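Local atomic coordinates of beta-lactamase OXA-2 (Salmonella typhimurium, PDB entry 1K38), a protein that hydrolyses the beta-lactam ring of penicillins, oxacillin among them, as a class D serine beta-lactamase and so confers antibiotic resistance. Residues I123-A128 with Q148-F153; N127-T132 with E140-I145; V203-G208 with I239-P244. All blocks are in the same frame, centred on the assembly; numbering follows the deposited sequence.

Contact 1 of 3, residues I123-A128 with Q148-F153; sequences IDYGNA and QEQIAF
Glu149, in the first turn of helix 147-158, reaches the 123-128 loop with an extended chain, its CG anti to the carbonyl carbon (chi1 -68°). The carboxylate lies against the backbone of Gly126, with OE1 3.6 Å from Gly126 CA; its OE2 forms a salt bridge with Arg46, and OE1 accepts from Ser146 N. One residue on, Gln150 bends at chi2 and meets Tyr125 through a water. That water accepts from Tyr125 OH at 2.7 Å, in the plane of the phenol ring, and donates to Gln150 OE1 at 2.8 Å, while Gln150 NE2 is bonded to Thr52. A helical turn after Glu149, Phe153 receives the edge of Tyr125 on one face in a T-shaped stack, ring planes 86° and centroids 5.4 Å apart. Phe153 CE1 meets the tip of Ile123, CD1 at 4.1 Å. Ile123 follows helix 113-122, which closes in a Schellman motif with Asp124 as C-prime residue. The Tyr125 side chain lies about 9 Å from that of Ser51, the predicted acylated serine. An aromatic and aliphatic core (Ile123, Tyr125, Phe153) has a polar margin of Glu149 and Gln150; the Phe153 stack, an edge-to-face pair with Phe53 and the water probably fix the phenol ring.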
loop_
_atom_site.group_PDB
_atom_site.type_symbol
_atom_site.label_atom_id
_atom_site.label_comp_id
_atom_site.label_asym_id
_atom_site.label_seq_id
_atom_site.Cartn_x
_atom_site.Cartn_y
_atom_site.Cartn_z
ATOM N N ILE A 123 23.025 -0.924 7.575
ATOM C CA ILE A 123 21.914 -0.002 7.799
ATOM C C ILE A 123 22.051 0.716 9.140
ATOM O O ILE A 123 21.149 1.441 9.550
ATOM C CB ILE A 123 20.528 -0.701 7.738
ATOM C CG1 ILE A 123 20.424 -1.798 8.799
ATOM C CG2 ILE A 123 20.300 -1.284 6.349
ATOM C CD1 ILE A 123 19.015 -2.366 8.941
ATOM N N ASP A 124 23.182 0.507 9.815
ATOM C CA ASP A 124 23.456 1.156 11.099
ATOM C C ASP A 124 22.223 1.102 11.998
ATOM O O ASP A 124 21.770 2.124 12.518
ATOM C CB ASP A 124 23.878 2.607 10.838
ATOM C CG ASP A 124 24.295 3.338 12.097
ATOM O OD1 ASP A 124 25.051 2.756 12.901
ATOM O OD2 ASP A 124 23.876 4.503 12.268
ATOM N N TYR A 125 21.700 -0.107 12.185
ATOM C CA TYR A 125 20.493 -0.336 12.979
ATOM C C TYR A 125 20.760 -0.592 14.464
ATOM O O TYR A 125 21.174 -1.683 14.855
ATOM C CB TYR A 125 19.722 -1.510 12.360
ATOM C CG TYR A 125 18.344 -1.769 12.934
ATOM C CD1 TYR A 125 18.170 -2.581 14.050
ATOM C CD2 TYR A 125 17.208 -1.239 12.321
ATOM C CE1 TYR A 125 16.893 -2.870 14.539
ATOM C CE2 TYR A 125 15.936 -1.518 12.800
ATOM C CZ TYR A 125 15.782 -2.335 13.904
ATOM O OH TYR A 125 14.515 -2.634 14.349
ATOM N N GLY A 126 20.506 0.422 15.287
ATOM C CA GLY A 126 20.727 0.283 16.720
ATOM C C GLY A 126 22.154 -0.132 17.026
ATOM O O GLY A 126 23.093 0.404 16.440
ATOM N N ASN A 127 22.329 -1.086 17.936
ATOM C CA ASN A 127 23.674 -1.534 18.270
ATOM C C ASN A 127 24.192 -2.550 17.251
ATOM O O ASN A 127 25.320 -3.036 17.360
ATOM C CB ASN A 127 23.724 -2.115 19.694
ATOM C CG ASN A 127 22.814 -3.314 19.883
ATOM O OD1 ASN A 127 22.277 -3.869 18.924
ATOM N ND2 ASN A 127 22.644 -3.725 21.135
ATOM N N ALA A 128 23.358 -2.854 16.259
ATOM C CA ALA A 128 23.701 -3.788 15.187
ATOM C C ALA A 128 24.363 -5.071 15.682
ATOM O O ALA A 128 25.281 -5.584 15.041
ATOM C CB ALA A 128 24.610 -3.094 14.179
ATOM N N GLN A 148 14.223 6.979 18.842
ATOM C CA GLN A 148 14.743 7.962 17.904
ATOM C C GLN A 148 15.443 7.277 16.738
ATOM O O GLN A 148 15.357 7.741 15.598
ATOM C CB GLN A 148 15.684 8.946 18.612
ATOM C CG GLN A 148 14.920 9.990 19.422
ATOM C CD GLN A 148 15.747 11.221 19.746
ATOM O OE1 GLN A 148 16.544 11.683 18.924
ATOM N NE2 GLN A 148 15.547 11.773 20.938
ATOM N N GLU A 149 16.118 6.168 17.016
ATOM C CA GLU A 149 16.800 5.423 15.964
ATOM C C GLU A 149 15.788 4.751 15.030
ATOM O O GLU A 149 16.044 4.599 13.834
ATOM C CB GLU A 149 17.748 4.394 16.580
ATOM C CG GLU A 149 18.927 5.036 17.294
ATOM C CD GLU A 149 19.874 4.025 17.897
ATOM O OE1 GLU A 149 19.397 3.099 18.579
ATOM O OE2 GLU A 149 21.099 4.166 17.699
ATOM N N GLN A 150 14.637 4.355 15.571
ATOM C CA GLN A 150 13.599 3.744 14.741
ATOM C C GLN A 150 13.097 4.792 13.751
ATOM O O GLN A 150 12.856 4.488 12.583
ATOM C CB GLN A 150 12.426 3.252 15.600
ATOM C CG GLN A 150 12.751 2.046 16.479
ATOM C CD GLN A 150 12.229 0.731 15.917
ATOM O OE1 GLN A 150 12.096 0.565 14.701
ATOM N NE2 GLN A 150 11.936 -0.218 16.808
ATOM N N ILE A 151 12.929 6.026 14.224
ATOM C CA ILE A 151 12.458 7.105 13.358
ATOM C C ILE A 151 13.444 7.308 12.213
ATOM O O ILE A 151 13.047 7.371 11.052
ATOM C CB ILE A 151 12.316 8.437 14.139
ATOM C CG1 ILE A 151 11.182 8.331 15.167
ATOM C CG2 ILE A 151 12.061 9.583 13.167
ATOM C CD1 ILE A 151 9.789 8.326 14.572
ATOM N N ALA A 152 14.728 7.402 12.542
ATOM C CA ALA A 152 15.749 7.603 11.518
ATOM C C ALA A 152 15.718 6.482 10.485
ATOM O O ALA A 152 15.830 6.733 9.286
ATOM C CB ALA A 152 17.129 7.692 12.162
ATOM N N PHE A 153 15.563 5.247 10.949
ATOM C CA PHE A 153 15.505 4.102 10.052
ATOM C C PHE A 153 14.271 4.164 9.152
ATOM O O PHE A 153 14.365 3.955 7.943
ATOM C CB PHE A 153 15.483 2.799 10.854
ATOM C CG PHE A 153 15.157 1.595 10.024
ATOM C CD1 PHE A 153 16.083 1.090 9.118
ATOM C CD2 PHE A 153 13.903 0.993 10.111
ATOM C CE1 PHE A 153 15.770 0.008 8.309
ATOM C CE2 PHE A 153 13.578 -0.091 9.304
ATOM C CZ PHE A 153 14.517 -0.584 8.398
HETATM O O HOH W 1 12.444 -1.588 12.993
#

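Contact 2 of 3, residues N127-T132 with E140-I145; sequences NADPST and EGSLAI
Asn127 carries its CG between the backbone N and the carbonyl carbon (chi1 60°), and the amide is thereby turned onto the backbone of 140-145. Asp129 has CG anti to its own N (chi1 -168°), so its carboxylate leans forward along the chain to Ser131. Two successive Asx turns result, one headed by each residue, in a loop that runs antiparallel to 140-145 within the connection between helices 113-122 and 147-158. Pairing in opposite directions is evident from the nearest CA atoms, Asn127 with Ala144 at one end and Thr132 with Gly141 at the other.

Asn127 makes three bonds across the gap. Its N donates to Ala144 O at 3.0 Å, nearly along the C=O axis, and Ala144 N returns a bond to OD1 at 3.1 Å from above the carbonyl plane. The other branch, ND2, gives a hydrogen to Ser142 O at 2.9 Å, with the acceptor close to the amide plane. Since OD1 also accepts Asp129 N, both branches of the amide are engaged and its rotation is fixed.

Farther along, Asp129 OD1 is gripped by Ser131 twice: OG donates to its syn lone pair at 2.6 Å, and the backbone N approaches nearly along the C-O axis. Arg117 of helix 113-122 bonds to Ser131 OG, which ties this turn to the helix. Ser131 O in turn accepts Ser142 N at 3.0 Å, again almost along the carbonyl axis. On the inner side the Leu143 side chain packs against Phe53, and its CD1 lies under the first turn, 3.4 Å from Asn127 OD1. At the exposed end Thr132 OG1, anti to its backbone N, donates a weak bond to Glu140 OE2 at 3.1 Å.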
loop_
_atom_site.group_PDB
_atom_site.type_symbol
_atom_site.label_atom_id
_atom_site.label_comp_id
_atom_site.label_asym_id
_atom_site.label_seq_id
_atom_site.Cartn_x
_atom_site.Cartn_y
_atom_site.Cartn_z
ATOM N N ASN A 127 22.329 -1.086 17.936
ATOM C CA ASN A 127 23.674 -1.534 18.270
ATOM C C ASN A 127 24.192 -2.550 17.251
ATOM O O ASN A 127 25.320 -3.036 17.360
ATOM C CB ASN A 127 23.724 -2.115 19.694
ATOM C CG ASN A 127 22.814 -3.314 19.883
ATOM O OD1 ASN A 127 22.277 -3.869 18.924
ATOM N ND2 ASN A 127 22.644 -3.725 21.135
ATOM N N ALA A 128 23.358 -2.854 16.259
ATOM C CA ALA A 128 23.701 -3.788 15.187
ATOM C C ALA A 128 24.363 -5.071 15.682
ATOM O O ALA A 128 25.281 -5.584 15.041
ATOM C CB ALA A 128 24.610 -3.094 14.179
ATOM N N ASP A 129 23.879 -5.598 16.802
ATOM C CA ASP A 129 24.442 -6.811 17.391
ATOM C C ASP A 129 23.458 -7.981 17.361
ATOM O O ASP A 129 22.521 -8.031 18.154
ATOM C CB ASP A 129 24.845 -6.532 18.838
ATOM C CG ASP A 129 25.698 -7.634 19.429
ATOM O OD1 ASP A 129 25.507 -8.806 19.043
ATOM O OD2 ASP A 129 26.552 -7.327 20.285
ATOM N N PRO A 130 23.666 -8.943 16.446
ATOM C CA PRO A 130 22.771 -10.098 16.346
ATOM C C PRO A 130 23.185 -11.299 17.199
ATOM O O PRO A 130 22.712 -12.414 16.971
ATOM C CB PRO A 130 22.805 -10.416 14.862
ATOM C CG PRO A 130 24.238 -10.177 14.542
ATOM C CD PRO A 130 24.552 -8.875 15.269
ATOM N N SER A 131 24.066 -11.079 18.169
ATOM C CA SER A 131 24.499 -12.166 19.042
ATOM C C SER A 131 23.266 -12.717 19.750
ATOM O O SER A 131 22.376 -11.957 20.135
ATOM C CB SER A 131 25.507 -11.653 20.075
ATOM O OG SER A 131 26.660 -11.125 19.444
ATOM N N THR A 132 23.207 -14.035 19.915
ATOM C CA THR A 132 22.063 -14.659 20.572
ATOM C C THR A 132 22.391 -16.055 21.084
ATOM O O THR A 132 23.276 -16.728 20.558
ATOM C CB THR A 132 20.859 -14.744 19.608
ATOM O OG1 THR A 132 19.756 -15.373 20.269
ATOM C CG2 THR A 132 21.218 -15.544 18.364
ATOM N N GLU A 140 15.108 -12.022 22.021
ATOM C CA GLU A 140 15.831 -12.338 23.249
ATOM C C GLU A 140 17.341 -12.207 23.090
ATOM O O GLU A 140 18.104 -12.558 23.993
ATOM C CB GLU A 140 15.471 -13.754 23.717
ATOM C CG GLU A 140 15.405 -14.797 22.604
ATOM C CD GLU A 140 16.765 -15.183 22.050
ATOM O OE1 GLU A 140 16.805 -15.902 21.027
ATOM O OE2 GLU A 140 17.794 -14.784 22.637
ATOM N N GLY A 141 17.766 -11.691 21.940
ATOM C CA GLY A 141 19.184 -11.528 21.675
ATOM C C GLY A 141 19.762 -10.216 22.172
ATOM O O GLY A 141 19.159 -9.527 22.994
ATOM N N SER A 142 20.934 -9.867 21.654
ATOM C CA SER A 142 21.625 -8.646 22.055
ATOM C C SER A 142 21.183 -7.395 21.305
ATOM O O SER A 142 21.493 -6.282 21.723
ATOM C CB SER A 142 23.135 -8.823 21.869
ATOM O OG SER A 142 23.619 -9.934 22.608
ATOM N N LEU A 143 20.463 -7.575 20.202
ATOM C CA LEU A 143 20.018 -6.439 19.398
ATOM C C LEU A 143 19.118 -5.457 20.151
ATOM O O LEU A 143 18.152 -5.853 20.806
ATOM C CB LEU A 143 19.294 -6.935 18.141
ATOM C CG LEU A 143 18.952 -5.848 17.116
ATOM C CD1 LEU A 143 20.223 -5.189 16.608
ATOM C CD2 LEU A 143 18.182 -6.470 15.961
ATOM N N ALA A 144 19.446 -4.172 20.052
ATOM C CA ALA A 144 18.668 -3.131 20.718
ATOM C C ALA A 144 18.706 -1.836 19.913
ATOM O O ALA A 144 19.711 -1.517 19.277
ATOM C CB ALA A 144 19.209 -2.893 22.125
ATOM N N ILE A 145 17.607 -1.089 19.958
ATOM C CA ILE A 145 17.487 0.162 19.214
ATOM C C ILE A 145 16.546 1.124 19.950
ATOM O O ILE A 145 15.622 0.688 20.634
ATOM C CB ILE A 145 16.949 -0.135 17.785
ATOM C CG1 ILE A 145 16.931 1.139 16.940
ATOM C CG2 ILE A 145 15.559 -0.764 17.877
ATOM C CD1 ILE A 145 16.637 0.887 15.459
#

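Contact 3 of 3, residues V203-G208 with I239-P244; sequences VEWPTG and IEALPP
The indole of Trp205 points the long edge from NE1 to CH2 at the backbone of 239-244, joining a beta hairpin to the C-terminal tail. Trp205 ends strand 196-205, and a type I turn from Trp205 to Gly208 leads into the neighbouring antiparallel strand 208-217; the tail follows helix 226-238, which stops in a Schellman motif with Glu240 as C-prime residue. With CG anti to the carbonyl carbon and chi2 at 90°, the ring stands so that NE1 donates to Ala241 O at 2.9 Å. The acceptor is 4° out of the indole plane, the N-H...O angle is 145° and the donor lies above the carbonyl plane. Farther round the ring, CH2 meets Pro243 CG at 4.1 Å, edge-on and with the two side chains crossing obliquely. That edge makes the main contact, while Glu240 O lies over the rim of one face. Outside the pair, Trp184 stacks on the indole and Arg29 makes a cation-pi contact with it.

Val203, two residues earlier and turned to the same side of the strand, completes the seat. Both Val203 methyls border Ala241 O, CG1 at 3.3 Å and CG2 at 3.5 Å; CG1 also packs on Ala241 CB and CG2 on Leu242 CD2.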
loop_
_atom_site.group_PDB
_atom_site.type_symbol
_atom_site.label_atom_id
_atom_site.label_comp_id
_atom_site.label_asym_id
_atom_site.label_seq_id
_atom_site.Cartn_x
_atom_site.Cartn_y
_atom_site.Cartn_z
ATOM N N VAL A 203 2.252 7.879 8.921
ATOM C CA VAL A 203 1.013 8.077 8.194
ATOM C C VAL A 203 1.345 9.091 7.104
ATOM O O VAL A 203 1.892 10.164 7.379
ATOM C CB VAL A 203 -0.119 8.611 9.106
ATOM C CG1 VAL A 203 0.291 9.916 9.750
ATOM C CG2 VAL A 203 -1.395 8.772 8.290
ATOM N N GLU A 204 1.041 8.734 5.860
ATOM C CA GLU A 204 1.328 9.612 4.730
ATOM C C GLU A 204 0.120 10.421 4.326
ATOM O O GLU A 204 -0.987 9.890 4.213
ATOM C CB GLU A 204 1.762 8.810 3.501
ATOM C CG GLU A 204 2.661 7.653 3.779
ATOM C CD GLU A 204 3.066 6.917 2.518
ATOM O OE1 GLU A 204 2.363 7.035 1.489
ATOM O OE2 GLU A 204 4.080 6.202 2.561
ATOM N N TRP A 205 0.356 11.705 4.081
ATOM C CA TRP A 205 -0.676 12.629 3.640
ATOM C C TRP A 205 -0.163 13.302 2.370
ATOM O O TRP A 205 1.016 13.201 2.040
ATOM C CB TRP A 205 -0.952 13.685 4.712
ATOM C CG TRP A 205 -1.633 13.127 5.913
ATOM C CD1 TRP A 205 -1.039 12.616 7.033
ATOM C CD2 TRP A 205 -3.042 12.976 6.101
ATOM N NE1 TRP A 205 -1.995 12.156 7.907
ATOM C CE2 TRP A 205 -3.233 12.363 7.360
ATOM C CE3 TRP A 205 -4.166 13.296 5.326
ATOM C CZ2 TRP A 205 -4.504 12.063 7.865
ATOM C CZ3 TRP A 205 -5.426 12.999 5.825
ATOM C CH2 TRP A 205 -5.585 12.386 7.085
ATOM N N PRO A 206 -1.043 13.994 1.639
ATOM C CA PRO A 206 -0.619 14.665 0.408
ATOM C C PRO A 206 0.544 15.648 0.583
ATOM O O PRO A 206 1.359 15.810 -0.321
ATOM C CB PRO A 206 -1.895 15.359 -0.054
ATOM C CG PRO A 206 -2.962 14.409 0.390
ATOM C CD PRO A 206 -2.508 14.060 1.794
ATOM N N THR A 207 0.626 16.291 1.744
ATOM C CA THR A 207 1.679 17.274 1.998
ATOM C C THR A 207 2.929 16.719 2.678
ATOM O O THR A 207 3.914 17.436 2.853
ATOM C CB THR A 207 1.150 18.449 2.850
ATOM O OG1 THR A 207 0.682 17.960 4.112
ATOM C CG2 THR A 207 0.008 19.153 2.133
ATOM N N GLY A 208 2.895 15.446 3.054
ATOM C CA GLY A 208 4.047 14.857 3.714
ATOM C C GLY A 208 3.666 13.740 4.665
ATOM O O GLY A 208 2.484 13.479 4.891
ATOM N N ILE A 239 -2.835 16.114 16.495
ATOM C CA ILE A 239 -2.097 16.985 15.585
ATOM C C ILE A 239 -2.608 16.812 14.158
ATOM O O ILE A 239 -1.910 17.105 13.187
ATOM C CB ILE A 239 -0.569 16.728 15.631
ATOM C CG1 ILE A 239 -0.243 15.306 15.170
ATOM C CG2 ILE A 239 -0.055 16.958 17.043
ATOM C CD1 ILE A 239 1.249 15.039 15.067
ATOM N N GLU A 240 -3.842 16.329 14.049
ATOM C CA GLU A 240 -4.498 16.120 12.765
ATOM C C GLU A 240 -3.696 15.266 11.785
ATOM O O GLU A 240 -3.651 15.552 10.586
ATOM C CB GLU A 240 -4.840 17.478 12.135
ATOM C CG GLU A 240 -5.854 18.279 12.947
ATOM C CD GLU A 240 -6.199 19.618 12.315
ATOM O OE1 GLU A 240 -6.477 19.647 11.099
ATOM O OE2 GLU A 240 -6.205 20.636 13.036
ATOM N N ALA A 241 -3.066 14.216 12.303
ATOM C CA ALA A 241 -2.277 13.298 11.483
ATOM C C ALA A 241 -3.093 12.038 11.192
ATOM O O ALA A 241 -2.640 11.130 10.497
ATOM C CB ALA A 241 -0.987 12.936 12.192
ATOM N N LEU A 242 -4.294 11.989 11.760
ATOM C CA LEU A 242 -5.231 10.892 11.550
ATOM C C LEU A 242 -6.618 11.515 11.576
ATOM O O LEU A 242 -6.847 12.490 12.292
ATOM C CB LEU A 242 -5.130 9.833 12.652
ATOM C CG LEU A 242 -4.123 8.694 12.476
ATOM C CD1 LEU A 242 -4.247 7.741 13.660
ATOM C CD2 LEU A 242 -4.387 7.951 11.171
ATOM N N PRO A 243 -7.560 10.969 10.791
ATOM C CA PRO A 243 -8.923 11.507 10.756
ATOM C C PRO A 243 -9.579 11.479 12.133
ATOM O O PRO A 243 -9.402 10.529 12.898
ATOM C CB PRO A 243 -9.631 10.591 9.761
ATOM C CG PRO A 243 -8.520 10.172 8.838
ATOM C CD PRO A 243 -7.399 9.883 9.809
ATOM N N PRO A 244 -10.352 12.524 12.467
ATOM C CA PRO A 244 -11.030 12.602 13.763
ATOM C C PRO A 244 -12.192 11.617 13.881
ATOM O O PRO A 244 -12.086 10.673 14.691
ATOM C CB PRO A 244 -11.493 14.055 13.813
ATOM C CG PRO A 244 -11.802 14.344 12.380
ATOM C CD PRO A 244 -10.617 13.730 11.662
#

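Overall arrangement
Contacts 1 and 2 belong to one neighbourhood: they share Asn127 and Ala128, their centres lie about 12 Å apart, and Ile145 of contact 2 packs on Tyr125 with its CD1 3.7 Å from Tyr125 CE2. Contact 1 is buried and mostly aromatic, whereas contact 2 lies at the surface and is built mainly of backbone and Asn amide hydrogen bonds between two loop segments. Contact 3 is also buried, but far off: its centre is about 24 Å from that of contact 1 and about 33 Å from that of contact 2, across the centre of the chain. It joins a hairpin of the sheet to the C-terminal tail, away from the active site, by one indole bond and apolar packing.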